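Local coordinates for YycN protein (Bacillus subtilis, PDB 1ON0), which probably transfers an acyl group, most likely acetyl, as a homodimeric member of the GNAT acetyltransferase family, at residues Ser15-Thr18 with Tyr19-His23; Leu51-Gly54 with Leu55-Pro58. One frame throughout, in Å; residues are numbered along the deposited sequence.

Contact 1. Residues Ser15-Thr18 with Tyr19-His23; sequences SYLT and YTTKH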
loop_
_atom_site.group_PDB
_atom_site.type_symbol
_atom_site.label_atom_id
_atom_site.label_comp_id
_atom_site.label_asym_id
_atom_site.label_seq_id
_atom_site.Cartn_x
_atom_site.Cartn_y
_atom_site.Cartn_z
ATOM N N SER B 15 26.018 -8.384 7.371
ATOM C CA SER B 15 24.973 -9.047 6.583
ATOM C C SER B 15 24.491 -8.125 5.470
ATOM O O SER B 15 24.104 -8.569 4.388
ATOM C CB SER B 15 23.774 -9.406 7.467
ATOM O OG SER B 15 24.128 -10.322 8.494
ATOM N N TYR B 16 24.484 -6.831 5.751
ATOM C CA TYR B 16 24.068 -5.856 4.751
ATOM C C TYR B 16 25.140 -5.820 3.651
ATOM O O TYR B 16 24.815 -5.857 2.463
ATOM C CB TYR B 16 23.922 -4.460 5.376
ATOM C CG TYR B 16 23.922 -3.344 4.354
ATOM C CD1 TYR B 16 22.844 -3.146 3.505
ATOM C CD2 TYR B 16 25.028 -2.510 4.211
ATOM C CE1 TYR B 16 22.875 -2.143 2.534
ATOM C CE2 TYR B 16 25.069 -1.507 3.238
ATOM C CZ TYR B 16 23.993 -1.332 2.410
ATOM O OH TYR B 16 24.033 -0.358 1.448
ATOM N N LEU B 17 26.409 -5.761 4.058
ATOM C CA LEU B 17 27.523 -5.720 3.117
ATOM C C LEU B 17 27.462 -6.866 2.104
ATOM O O LEU B 17 27.536 -6.641 0.897
ATOM C CB LEU B 17 28.851 -5.761 3.878
ATOM C CG LEU B 17 30.158 -5.491 3.122
ATOM C CD1 LEU B 17 31.227 -5.099 4.118
ATOM C CD2 LEU B 17 30.594 -6.721 2.328
ATOM N N THR B 18 27.328 -8.089 2.604
ATOM C CA THR B 18 27.245 -9.269 1.754
ATOM C C THR B 18 26.051 -9.146 0.821
ATOM O O THR B 18 26.114 -9.525 -0.341
ATOM C CB THR B 18 27.078 -10.543 2.600
ATOM O OG1 THR B 18 28.225 -10.704 3.438
ATOM C CG2 THR B 18 26.920 -11.763 1.711
ATOM N N TYR B 19 24.956 -8.616 1.342
ATOM C CA TYR B 19 23.750 -8.443 0.548
ATOM C C TYR B 19 23.993 -7.411 -0.549
ATOM O O TYR B 19 23.987 -7.744 -1.730
ATOM C CB TYR B 19 22.603 -8.007 1.465
ATOM C CG TYR B 19 21.271 -7.738 0.800
ATOM C CD1 TYR B 19 21.071 -6.606 0.004
ATOM C CD2 TYR B 19 20.185 -8.587 1.024
ATOM C CE1 TYR B 19 19.818 -6.321 -0.545
ATOM C CE2 TYR B 19 18.928 -8.314 0.482
ATOM C CZ TYR B 19 18.751 -7.183 -0.298
ATOM O OH TYR B 19 17.503 -6.918 -0.814
ATOM N N THR B 20 24.236 -6.164 -0.153
ATOM C CA THR B 20 24.452 -5.090 -1.121
ATOM C C THR B 20 25.539 -5.392 -2.151
ATOM O O THR B 20 25.338 -5.195 -3.351
ATOM C CB THR B 20 24.775 -3.736 -0.417
ATOM O OG1 THR B 20 24.989 -2.731 -1.415
ATOM C CG2 THR B 20 26.020 -3.849 0.452
ATOM N N THR B 21 26.681 -5.874 -1.683
ATOM C CA THR B 21 27.784 -6.196 -2.582
ATOM C C THR B 21 27.368 -7.167 -3.683
ATOM O O THR B 21 27.636 -6.943 -4.866
ATOM C CB THR B 21 28.980 -6.814 -1.818
ATOM O OG1 THR B 21 29.508 -5.856 -0.898
ATOM C CG2 THR B 21 30.087 -7.214 -2.779
ATOM N N LYS B 22 26.719 -8.252 -3.294
ATOM C CA LYS B 22 26.284 -9.256 -4.259
ATOM C C LYS B 22 25.246 -8.653 -5.202
ATOM O O LYS B 22 25.197 -8.954 -6.391
ATOM C CB LYS B 22 25.687 -10.454 -3.519
ATOM C CG LYS B 22 25.068 -11.505 -4.420
ATOM C CD LYS B 22 24.324 -12.551 -3.603
ATOM C CE LYS B 22 23.264 -11.920 -2.714
ATOM N NZ LYS B 22 22.547 -12.981 -1.961
ATOM N N HIS B 23 24.414 -7.792 -4.650
ATOM C CA HIS B 23 23.375 -7.141 -5.426
ATOM C C HIS B 23 23.952 -6.137 -6.434
ATOM O O HIS B 23 23.501 -6.057 -7.581
ATOM C CB HIS B 23 22.405 -6.442 -4.470
ATOM C CG HIS B 23 21.247 -5.804 -5.157
ATOM N ND1 HIS B 23 20.217 -6.535 -5.706
ATOM C CD2 HIS B 23 20.994 -4.510 -5.456
ATOM C CE1 HIS B 23 19.383 -5.719 -6.321
ATOM N NE2 HIS B 23 19.832 -4.482 -6.185
#
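Tyr16 and Thr20 meet one turn apart on the helix 10-31, the first long helix of this putative acetyltransferase of the GNAT family, and illustrate how i to i+4 pairs knit a helix together. The backbone supplies the regular frame. Tyr19 N donates to Ser15 O, Thr20 N to Tyr16 O and Lys22 N to Thr18 O. Of these, the bond from Thr20 N to Tyr16 O is the shortest, at 2.7 Å. Nonpolar contact is concentrated on the Tyr16 ring. With CG anti to the backbone N (chi1 162°), the ring swings alongside the next turn, and Thr20 CG2 sits over one of its faces as a CH-pi contact, 3.9 Å from the centroid and displaced toward the rim. Thr20 chi1 directs OG1 the other way from its own N, leaving the methyl between N and the carbonyl carbon, where it can reach the ring. The tyrosine hydroxyl goes beyond the helix to Asp93, to which Thr20 OG1 also makes a weak hydrogen bond, while Trp75 meets the rings of both Tyr16 and Tyr19. A leucine in place of Tyr16 would probably leave the Thr20 methyl without its aromatic face and Asp93 with just the weaker of these two hydroxyl bonds. Tyr19 turns instead to the dimer, its OH hydrogen-bonded to Glu98 of the second subunit. Thr21, a buried residue beside Phe47 and Lys44 of the helix 36-50, adds a side-chain bond to the backbone. Its side chain lies next to that of Leu17, pointing the same way, with Thr21 OG1 3.5 Å from Leu17 CD2. Leu17 O is gripped twice, by Thr21 N and Thr21 OG1, each at 2.8 Å and from opposite faces of the carbonyl plane.

Contact 2. Residues Leu51-Gly54 with Leu55-Pro58; sequences LPRG and LETP
Arg53 folds back over Glu56 in the loop that joins the helix 36-50 to the strand 60-66, and its side chain can be traced atom by atom along that residue. Arg53 CB starts against Glu56 CB, 3.8 Å away. The chain then runs out to Arg53 CD, which passes within 3.9 Å of Glu56 O, and a bend at chi3 (59°) lays the guanidinium group across the backbone of Glu56. There Glu56 O lies over the centre of the flat group, 3.3 Å from the plane of the Arg53 guanidinium: a carbonyl against a face, without a hydrogen bond. NE meets a water at the guanidinium edge, a weak bond, and that water donates a shorter one to Glu56 OE1. NH1 comes near Pro58 CD. Arg53 NH2 completes the path with a salt bridge to Glu56 OE1 at 3.1 Å, met from above the carboxylate, whose plane stands 77° from that of the guanidinium. Water and salt bridge thus hold the same oxygen, a pairing likely to limit rotation of both charged ends.

Beside the charged pair, the backbone closes on itself. Glu56 N donates to Arg53 O. Gly54 O accepts twice, from Thr57 OG1 at 2.9 Å and from Thr57 N at 3.2 Å, both on one face of its plane. The same OG1 takes a weak bond from Arg53 N, and Thr57 CG2 rests 3.5 Å from Pro52 CD. Leu51 and Leu55 meanwhile pack on Phe13 of the helix 10-31 and on Leu62 of the strand 60-66. Gly54, at positive phi (63°), a conformation glycine reaches easily, takes the second position of a type II' beta turn, Arg53-Glu56, which overlaps a type I turn, Gly54-Thr57.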
loop_
_atom_site.group_PDB
_atom_site.type_symbol
_atom_site.label_atom_id
_atom_site.label_comp_id
_atom_site.label_asym_id
_atom_site.label_seq_id
_atom_site.Cartn_x
_atom_site.Cartn_y
_atom_site.Cartn_z
ATOM N N LEU B 51 33.996 2.048 2.119
ATOM C CA LEU B 51 33.833 1.825 3.544
ATOM C C LEU B 51 35.046 1.098 4.131
ATOM O O LEU B 51 34.998 -0.096 4.395
ATOM C CB LEU B 51 32.546 1.034 3.778
ATOM C CG LEU B 51 31.343 1.793 4.347
ATOM C CD1 LEU B 51 31.287 3.222 3.834
ATOM C CD2 LEU B 51 30.072 1.041 3.999
ATOM N N PRO B 52 36.155 1.831 4.353
ATOM C CA PRO B 52 37.399 1.276 4.906
ATOM C C PRO B 52 37.199 0.623 6.267
ATOM O O PRO B 52 37.439 -0.571 6.438
ATOM C CB PRO B 52 38.315 2.499 5.004
ATOM C CG PRO B 52 37.808 3.400 3.926
ATOM C CD PRO B 52 36.313 3.272 4.088
ATOM N N ARG B 53 36.763 1.432 7.227
ATOM C CA ARG B 53 36.518 0.977 8.590
ATOM C C ARG B 53 35.069 0.513 8.759
ATOM O O ARG B 53 34.566 0.428 9.875
ATOM C CB ARG B 53 36.805 2.113 9.584
ATOM C CG ARG B 53 38.212 2.714 9.499
ATOM C CD ARG B 53 38.275 4.076 10.187
ATOM N NE ARG B 53 37.896 3.990 11.599
ATOM C CZ ARG B 53 37.657 5.033 12.392
ATOM N NH1 ARG B 53 37.749 6.270 11.927
ATOM N NH2 ARG B 53 37.324 4.834 13.657
ATOM N N GLY B 54 34.394 0.211 7.655
ATOM C CA GLY B 54 33.012 -0.224 7.755
ATOM C C GLY B 54 32.116 0.859 8.340
ATOM O O GLY B 54 32.048 1.966 7.808
ATOM N N LEU B 55 31.429 0.540 9.435
ATOM C CA LEU B 55 30.534 1.492 10.088
ATOM C C LEU B 55 31.266 2.660 10.749
ATOM O O LEU B 55 30.654 3.684 11.074
ATOM C CB LEU B 55 29.658 0.782 11.131
ATOM C CG LEU B 55 28.611 -0.190 10.595
ATOM C CD1 LEU B 55 27.903 -0.874 11.744
ATOM C CD2 LEU B 55 27.612 0.558 9.726
ATOM N N GLU B 56 32.570 2.510 10.956
ATOM C CA GLU B 56 33.359 3.572 11.575
ATOM C C GLU B 56 33.920 4.528 10.539
ATOM O O GLU B 56 34.669 5.443 10.868
ATOM C CB GLU B 56 34.506 2.993 12.416
ATOM C CG GLU B 56 34.076 2.477 13.786
ATOM C CD GLU B 56 35.081 2.804 14.883
ATOM O OE1 GLU B 56 36.205 2.250 14.872
ATOM O OE2 GLU B 56 34.745 3.628 15.762
ATOM N N THR B 57 33.563 4.317 9.281
ATOM C CA THR B 57 34.031 5.205 8.238
ATOM C C THR B 57 33.284 6.514 8.463
ATOM O O THR B 57 32.075 6.607 8.232
ATOM C CB THR B 57 33.712 4.646 6.842
ATOM O OG1 THR B 57 34.309 3.350 6.704
ATOM C CG2 THR B 57 34.261 5.566 5.764
ATOM N N PRO B 58 33.998 7.549 8.919
ATOM C CA PRO B 58 33.399 8.857 9.189
ATOM C C PRO B 58 32.569 9.466 8.065
ATOM O O PRO B 58 32.895 9.312 6.892
ATOM C CB PRO B 58 34.611 9.714 9.564
ATOM C CG PRO B 58 35.737 9.082 8.793
ATOM C CD PRO B 58 35.469 7.617 9.010
HETATM O O HOH W 1 37.733 0.942 13.189
#

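The two contacts show one principle, short-range bonding within one stretch of chain, in two settings. Both mix buried and exposed residues. Contact 1 lies within a single regular helix and buries Tyr16, Thr20 and Thr21 toward the sheet and the helix 36-50, while Tyr19 reaches the second subunit. Contact 2 holds a bend between a helix and a strand, burying Leu51 and Gly54 but leaving Arg53 and Glu56 exposed. Accordingly, repeated i to i+4 backbone bonds and an aromatic-methyl contact mark the first, whereas i to i+3 bonds, a glycine and a water-linked salt bridge mark the second. Their nearest atoms are about 6 Å apart, but Leu51 and Leu55 reach the helix 10-31 that carries contact 1.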